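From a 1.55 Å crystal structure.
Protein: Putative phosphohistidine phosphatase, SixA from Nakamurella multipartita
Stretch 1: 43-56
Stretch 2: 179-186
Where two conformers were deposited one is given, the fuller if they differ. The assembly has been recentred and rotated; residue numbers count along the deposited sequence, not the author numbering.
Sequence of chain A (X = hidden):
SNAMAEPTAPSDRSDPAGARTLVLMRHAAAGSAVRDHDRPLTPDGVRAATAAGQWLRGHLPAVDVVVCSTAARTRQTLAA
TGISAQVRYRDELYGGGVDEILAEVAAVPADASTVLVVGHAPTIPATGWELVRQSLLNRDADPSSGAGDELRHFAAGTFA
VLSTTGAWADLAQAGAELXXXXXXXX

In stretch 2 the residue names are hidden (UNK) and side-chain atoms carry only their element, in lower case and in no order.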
ATOM      1  N   PRO A  43     -20.665   3.097  -5.717  1.00 17.44           N
ATOM      2  CA  PRO A  43     -21.050   1.755  -5.312  1.00 17.89           C
ATOM      3  C   PRO A  43     -20.117   0.665  -5.817  1.00 17.55           C
ATOM      4  O   PRO A  43     -19.865  -0.310  -5.084  1.00 17.72           O
ATOM      5  CB  PRO A  43     -22.470   1.624  -5.853  1.00 18.93           C
ATOM      6  CG  PRO A  43     -22.980   3.074  -5.884  1.00 19.21           C
ATOM      7  CD  PRO A  43     -21.787   3.908  -6.216  1.00 19.71           C
ATOM      8  N   ASP A  44     -19.600   0.803  -7.014  1.00 17.94           N
ATOM      9  CA  ASP A  44     -18.616  -0.185  -7.497  1.00 18.26           C
ATOM     10  C   ASP A  44     -17.323  -0.092  -6.687  1.00 16.50           C
ATOM     11  O   ASP A  44     -16.709  -1.128  -6.386  1.00 15.30           O
ATOM     12  CB  ASP A  44     -18.300   0.022  -8.973  1.00 21.02           C
ATOM     13  CG  ASP A  44     -19.433  -0.428  -9.916  1.00 27.85           C
ATOM     14  OD1 ASP A  44     -20.278  -1.258  -9.564  1.00 28.63           O
ATOM     15  OD2 ASP A  44     -19.426   0.076 -11.046  1.00 34.46           O
ATOM     16  N   GLY A  45     -16.918   1.110  -6.264  1.00 14.81           N
ATOM     17  CA  GLY A  45     -15.699   1.230  -5.455  1.00 14.77           C
ATOM     18  C   GLY A  45     -15.876   0.580  -4.086  1.00 13.17           C
ATOM     19  O   GLY A  45     -14.995  -0.102  -3.575  1.00 12.96           O
ATOM     20  N   VAL A  46     -17.077   0.707  -3.501  1.00 14.12           N
ATOM     21  CA  VAL A  46     -17.355   0.015  -2.256  1.00 14.35           C
ATOM     22  C   VAL A  46     -17.234  -1.500  -2.486  1.00 13.56           C
ATOM     23  O   VAL A  46     -16.625  -2.195  -1.677  1.00 13.64           O
ATOM     24  CB  VAL A  46     -18.739   0.348  -1.706  1.00 15.64           C
ATOM     25  CG1 VAL A  46     -19.060  -0.544  -0.509  1.00 15.60           C
ATOM     26  CG2 VAL A  46     -18.825   1.813  -1.264  1.00 16.14           C
ATOM     27  N   ARG A  47     -17.834  -2.043  -3.555  1.00 14.27           N
ATOM     28  CA  ARG A  47     -17.671  -3.486  -3.833  1.00 14.57           C
ATOM     29  C   ARG A  47     -16.182  -3.886  -4.010  1.00 13.50           C
ATOM     30  O   ARG A  47     -15.751  -4.904  -3.493  1.00 13.71           O
ATOM     31  CB  ARG A  47     -18.475  -3.935  -5.052  1.00 16.14           C
ATOM     32  CG  ARG A  47     -19.913  -4.119  -4.727  1.00 19.35           C
ATOM     33  CD  ARG A  47     -20.695  -4.608  -5.962  1.00 22.29           C
ATOM     34  NE  ARG A  47     -20.997  -3.533  -6.882  1.00 24.56           N
ATOM     35  CZ  ARG A  47     -22.030  -2.690  -6.754  1.00 27.61           C
ATOM     36  NH1 ARG A  47     -22.199  -1.731  -7.642  1.00 27.77           N
ATOM     37  NH2 ARG A  47     -22.887  -2.797  -5.738  1.00 28.77           N
ATOM     38  N   ALA A  48     -15.406  -3.070  -4.697  1.00 13.17           N
ATOM     39  CA  ALA A  48     -14.013  -3.421  -4.927  1.00 12.85           C
ATOM     40  C   ALA A  48     -13.241  -3.404  -3.601  1.00 12.25           C
ATOM     41  O   ALA A  48     -12.423  -4.278  -3.312  1.00 12.13           O
ATOM     42  CB  ALA A  48     -13.407  -2.474  -5.917  1.00 13.26           C
ATOM     43  N   ALA A  49     -13.469  -2.407  -2.773  1.00 11.99           N
ATOM     44  CA  ALA A  49     -12.740  -2.331  -1.496  1.00 11.99           C
ATOM     45  C   ALA A  49     -13.163  -3.463  -0.550  1.00 11.99           C
ATOM     46  O   ALA A  49     -12.359  -4.011   0.210  1.00 13.18           O
ATOM     47  CB  ALA A  49     -13.021  -0.981  -0.845  1.00 12.24           C
ATOM     48  N   THR A  50     -14.448  -3.794  -0.598  1.00 12.06           N
ATOM     49  CA  THR A  50     -14.927  -4.913   0.200  1.00 12.95           C
ATOM     50  C   THR A  50     -14.256  -6.217  -0.191  1.00 12.41           C
ATOM     51  O   THR A  50     -13.795  -7.012   0.664  1.00 12.86           O
ATOM     52  CB  THR A  50     -16.450  -5.022   0.055  1.00 14.03           C
ATOM     53  OG1 THR A  50     -17.057  -3.803   0.525  1.00 15.52           O
ATOM     54  CG2 THR A  50     -16.992  -6.221   0.820  1.00 15.01           C
ATOM     55  N   ALA A  51     -14.172  -6.452  -1.501  1.00 11.97           N
ATOM     56  CA  ALA A  51     -13.490  -7.649  -1.983  1.00 11.98           C
ATOM     57  C   ALA A  51     -12.034  -7.689  -1.610  1.00 12.20           C
ATOM     58  O   ALA A  51     -11.502  -8.745  -1.236  1.00 12.24           O
ATOM     59  CB  ALA A  51     -13.713  -7.808  -3.494  1.00 12.47           C
ATOM     60  N   ALA A  52     -11.376  -6.544  -1.705  1.00 12.68           N
ATOM     61  CA  ALA A  52      -9.965  -6.470  -1.343  1.00 11.79           C
ATOM     62  C   ALA A  52      -9.759  -6.791   0.129  1.00 11.64           C
ATOM     63  O   ALA A  52      -8.860  -7.561   0.496  1.00 12.92           O
ATOM     64  CB  ALA A  52      -9.421  -5.092  -1.660  1.00 12.37           C
ATOM     65  N   GLY A  53     -10.602  -6.221   0.999  1.00 11.88           N
ATOM     66  CA  GLY A  53     -10.535  -6.573   2.433  1.00 12.10           C
ATOM     67  C   GLY A  53     -10.692  -8.042   2.749  1.00 12.03           C
ATOM     68  O   GLY A  53     -10.026  -8.630   3.604  1.00 11.95           O
ATOM     69  N   GLN A  54     -11.667  -8.657   2.081  1.00 12.06           N
ATOM     70  CA  GLN A  54     -11.916 -10.073   2.254  1.00 11.98           C
ATOM     71  C   GLN A  54     -10.713 -10.908   1.864  1.00 12.02           C
ATOM     72  O   GLN A  54     -10.361 -11.883   2.520  1.00 12.64           O
ATOM     73  CB  GLN A  54     -13.187 -10.465   1.480  1.00 12.66           C
ATOM     74  CG  GLN A  54     -14.433  -9.920   2.200  1.00 13.19           C
ATOM     75  CD  GLN A  54     -15.703 -10.014   1.385  1.00 15.34           C
ATOM     76  OE1 GLN A  54     -15.663 -10.469   0.238  1.00 16.95           O
ATOM     77  NE2 GLN A  54     -16.810  -9.582   1.930  1.00 16.11           N
ATOM     78  N   TRP A  55     -10.056 -10.530   0.768  1.00 12.11           N
ATOM     79  CA  TRP A  55      -8.849 -11.206   0.306  1.00 12.67           C
ATOM     80  C   TRP A  55      -7.743 -11.036   1.307  1.00 12.29           C
ATOM     81  O   TRP A  55      -7.145 -12.014   1.731  1.00 12.70           O
ATOM     82  CB  TRP A  55      -8.419 -10.707  -1.079  1.00 13.80           C
ATOM     83  CG  TRP A  55      -7.333 -11.608  -1.659  1.00 14.48           C
ATOM     84  CD1 TRP A  55      -7.532 -12.582  -2.531  1.00 17.83           C
ATOM     85  CD2 TRP A  55      -5.938 -11.548  -1.401  1.00 15.89           C
ATOM     86  NE1 TRP A  55      -6.357 -13.196  -2.814  1.00 18.00           N
ATOM     87  CE2 TRP A  55      -5.351 -12.565  -2.156  1.00 17.26           C
ATOM     88  CE3 TRP A  55      -5.132 -10.753  -0.614  1.00 16.37           C
ATOM     89  CZ2 TRP A  55      -3.958 -12.813  -2.105  1.00 16.60           C
ATOM     90  CZ3 TRP A  55      -3.762 -10.999  -0.577  1.00 16.96           C
ATOM     91  CH2 TRP A  55      -3.221 -12.026  -1.318  1.00 16.92           C
ATOM     92  N   LEU A  56      -7.492  -9.809   1.730  1.00 11.50           N
ATOM     93  CA  LEU A  56      -6.416  -9.512   2.708  1.00 11.87           C
ATOM     94  C   LEU A  56      -6.625 -10.284   4.000  1.00 11.59           C
ATOM     95  O   LEU A  56      -5.679 -10.895   4.496  1.00 12.82           O
ATOM     96  CB  LEU A  56      -6.356  -8.014   3.006  1.00 12.71           C
ATOM     97  CG  LEU A  56      -5.806  -7.163   1.851  1.00 13.18           C
ATOM     98  CD1 LEU A  56      -6.121  -5.690   2.081  1.00 14.49           C
ATOM     99  CD2 LEU A  56      -4.327  -7.408   1.624  1.00 13.33           C
ATOM    100  N   UNK A 179       5.596  -9.594  -3.968  1.00 13.17           N
ATOM    101  CA  UNK A 179       4.998 -10.930  -3.869  1.00 14.39           C
ATOM    102  C   UNK A 179       3.832 -11.112  -4.841  1.00 14.52           C
ATOM    103  O   UNK A 179       3.709 -12.175  -5.474  1.00 15.68           O
ATOM    104  c   UNK A 179       6.889 -11.931  -1.766  1.00 23.00           C
ATOM    105  n   UNK A 179       8.014 -11.252  -1.966  1.00 24.62           N
ATOM    106  c   UNK A 179       4.559 -11.250  -2.424  1.00 15.82           C
ATOM    107  c   UNK A 179       5.668 -11.142  -1.374  1.00 18.30           C
ATOM    108  o   UNK A 179       6.810 -13.154  -1.934  1.00 28.09           O
ATOM    109  N   UNK A 180       2.975 -10.108  -4.889  1.00 13.82           N
ATOM    110  CA  UNK A 180       1.788 -10.157  -5.720  1.00 15.46           C
ATOM    111  C   UNK A 180       1.167  -8.806  -5.890  1.00 13.75           C
ATOM    112  O   UNK A 180       1.310  -7.917  -5.044  1.00 13.44           O
ATOM    113  c   UNK A 180       0.229 -10.980  -3.850  1.00 24.25           C
ATOM    114  c   UNK A 180       0.783 -11.160  -5.198  1.00 20.26           C
ATOM    115  c   UNK A 180       0.141 -12.317  -3.115  1.00 27.05           C
ATOM    116  c   UNK A 180      -1.192 -10.416  -4.006  1.00 27.65           C
ATOM    117  N   UNK A 181       0.416  -8.676  -6.989  1.00 13.28           N
ATOM    118  CA  UNK A 181      -0.440  -7.535  -7.225  1.00 12.45           C
ATOM    119  C   UNK A 181      -1.842  -8.111  -7.425  1.00 12.79           C
ATOM    120  O   UNK A 181      -2.037  -8.972  -8.304  1.00 13.55           O
ATOM    121  c   UNK A 181       1.469  -6.234  -8.254  1.00 13.90           C
ATOM    122  c   UNK A 181       0.014  -6.659  -8.404  1.00 13.33           C
ATOM    123  c   UNK A 181      -0.923  -5.454  -8.583  1.00 13.45           C
ATOM    124  N   UNK A 182      -2.782  -7.673  -6.577  0.50 12.97           N
ATOM    125  CA  UNK A 182      -4.198  -8.069  -6.655  0.50 13.50           C
ATOM    126  C   UNK A 182      -4.997  -6.932  -7.226  0.50 12.03           C
ATOM    127  O   UNK A 182      -5.091  -5.851  -6.655  0.50 11.92           O
ATOM    128  c   UNK A 182      -4.788 -10.934  -5.594  0.50 19.57           C
ATOM    129  o   UNK A 182      -4.028 -11.840  -5.952  0.50 24.55           O
ATOM    130  c   UNK A 182      -4.731  -8.424  -5.271  0.50 15.83           C
ATOM    131  c   UNK A 182      -4.247  -9.778  -4.790  0.50 17.98           C
ATOM    132  n   UNK A 182      -6.081 -10.918  -5.912  0.50 21.46           N
ATOM    133  N   UNK A 183      -5.589  -7.187  -8.378  1.00 11.44           N
ATOM    134  CA  UNK A 183      -6.365  -6.210  -9.094  1.00 12.30           C
ATOM    135  C   UNK A 183      -7.843  -6.243  -8.700  1.00 14.05           C
ATOM    136  O   UNK A 183      -8.356  -7.245  -8.212  1.00 13.76           O
ATOM    137  c   UNK A 183      -3.754  -7.262 -10.981  1.00 14.27           C
ATOM    138  c   UNK A 183      -4.756  -6.371 -11.043  1.00 13.23           C
ATOM    139  c   UNK A 183      -2.919  -5.379 -11.718  1.00 14.40           C
ATOM    140  c   UNK A 183      -6.185  -6.451 -10.616  1.00 13.43           C
ATOM    141  n   UNK A 183      -4.187  -5.187 -11.467  1.00 15.77           N
ATOM    142  n   UNK A 183      -2.610  -6.614 -11.408  1.00 15.34           N
ATOM    143  N   UNK A 184      -8.556  -5.135  -8.900  1.00 14.50           N
ATOM    144  CA  UNK A 184      -9.923  -5.058  -8.420  1.00 16.34           C
ATOM    145  C   UNK A 184     -10.816  -6.010  -9.202  1.00 18.77           C
ATOM    146  O   UNK A 184     -10.504  -6.388 -10.344  1.00 20.70           O
ATOM    147  c   UNK A 184      -9.236  -2.978  -9.383  1.00 16.06           C
ATOM    148  c   UNK A 184      -8.088  -3.861  -9.453  1.00 15.10           C
ATOM    149  c   UNK A 184     -10.355  -3.628  -8.681  1.00 18.41           C
ATOM    150  N   UNK A 185     -11.825  -6.503  -8.506  1.00 17.47           N
ATOM    151  CA  UNK A 185     -12.651  -7.541  -9.143  1.00 19.68           C
ATOM    152  C   UNK A 185     -14.079  -7.148  -9.273  1.00 23.09           C
ATOM    153  O   UNK A 185     -14.880  -7.966  -9.881  1.00 27.07           O
ATOM    154  c   UNK A 185     -11.185  -9.525  -8.686  1.00 16.82           C
ATOM    155  c   UNK A 185     -12.528  -8.892  -8.436  1.00 16.32           C
ATOM    156  c   UNK A 185     -12.887  -8.770  -6.938  1.00 15.48           C
ATOM    157  N   UNK A 186     -14.337  -5.909  -8.837  1.00 24.19           N
ATOM    158  CA  UNK A 186     -15.557  -5.136  -9.053  1.00 28.81           C
ATOM    159  C   UNK A 186     -15.309  -3.643  -9.330  1.00 32.28           C
ATOM    160  O   UNK A 186     -16.281  -2.932  -9.619  1.00 35.07           O
ATOM    161  OXT UNK A 186     -14.159  -3.115  -9.337  1.00 32.34           O
ATOM    162  c   UNK A 186     -16.455  -5.284  -7.851  1.00 31.98           C
TER
HETATM  163  O   HOH W   1     -19.266  -3.660  -8.899  1.00 41.84           O
HETATM  164  O   HOH W   2     -11.516  -5.734  -5.583  1.00 15.59           O

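Residues 43-56 form a continuous helix, and the segment 179-186 runs past one side of it as the end of a strand followed by the C-terminal tail.

Position 179 carries three carbons in a row, the third bearing one oxygen and one nitrogen. This is a terminal amide on a two-carbon linker, and it stays out of reach of the helix. Two carbons before the amide make it Gln-179 rather than Asn, and the nitrogen excludes Glu.

At position 180 there are four carbons, forked at the second, with no heteroatom. Both branch tips lie near the outer end of the Trp-55 indole, the closer one obliquely. The fork at the second carbon identifies Leu-180, whose CD1 is 3.7 Å from Trp-55 CH2.

Position 181 has three carbons, the first carrying the other two. It points to no atom of the helix, as expected for a strand whose alternate side chains face opposite ways. A fork directly at CB, with carbons alone, gives Val-181.

The side chain at 182 again has three carbons ending in one oxygen and one nitrogen, and it lies over one face of the Trp-55 ring. It is Gln-182, given in one of two deposited conformers. Its CG sits 4.0 Å from the centroid of the six-membered ring of Trp-55, only 10° off the normal, a CH-pi contact, while CD is 3.8 Å from Trp-55 CE2. With chi1 and chi2 both m, the chain folds so that CG and the amide carbon CD lie over the ring face.

Position 183 shows one carbon followed by a five-membered ring of three carbons and two nitrogens, an imidazole. It touches nothing on the helix and is His-183.

At 184 three carbons close a ring onto the backbone nitrogen, and the CB of 184 lies 4.3 Å from Ala-48 CB, a loose apolar contact. The ring defines Pro-184.

Position 185 bears three carbons branched at the first, one of them resting against the methyl of Ala-51. This is Val-185, with CG2 3.7 Å from Ala-51 CB. Its backbone N donates to water 2 (3.0 Å to the water O), which in turn donates to Ala-48 O at 2.8 Å.

Position 186 has a single side-chain carbon, 3.7 Å from Arg-47 CB, and a second terminal oxygen. It is Ala-186, the C-terminal residue; its OXT lies 3.6 Å from Ala-48 CB and its O 3.6 Å from Asp-44 CB.

No direct hydrogen bond joins the two segments. Small alanines at 48 and 51 let the tail come close, bringing the CA atoms of Ala-48 and Ala-186 to 4.7 Å, while Trp-55 supplies the broad surface for the strand. Water bridges provide the polar links: water 1 accepts from Arg-47 NE at 2.7 Å and donates to Asp-44 OD1 at 2.7 Å and Ala-186 O at 3.2 Å. The salt bridge from Arg-47 NH1 to Asp-44 OD1, 2.8 Å, joins the two helix side chains that bind this water.

Stretch 2 179-186: QLVQHPVA
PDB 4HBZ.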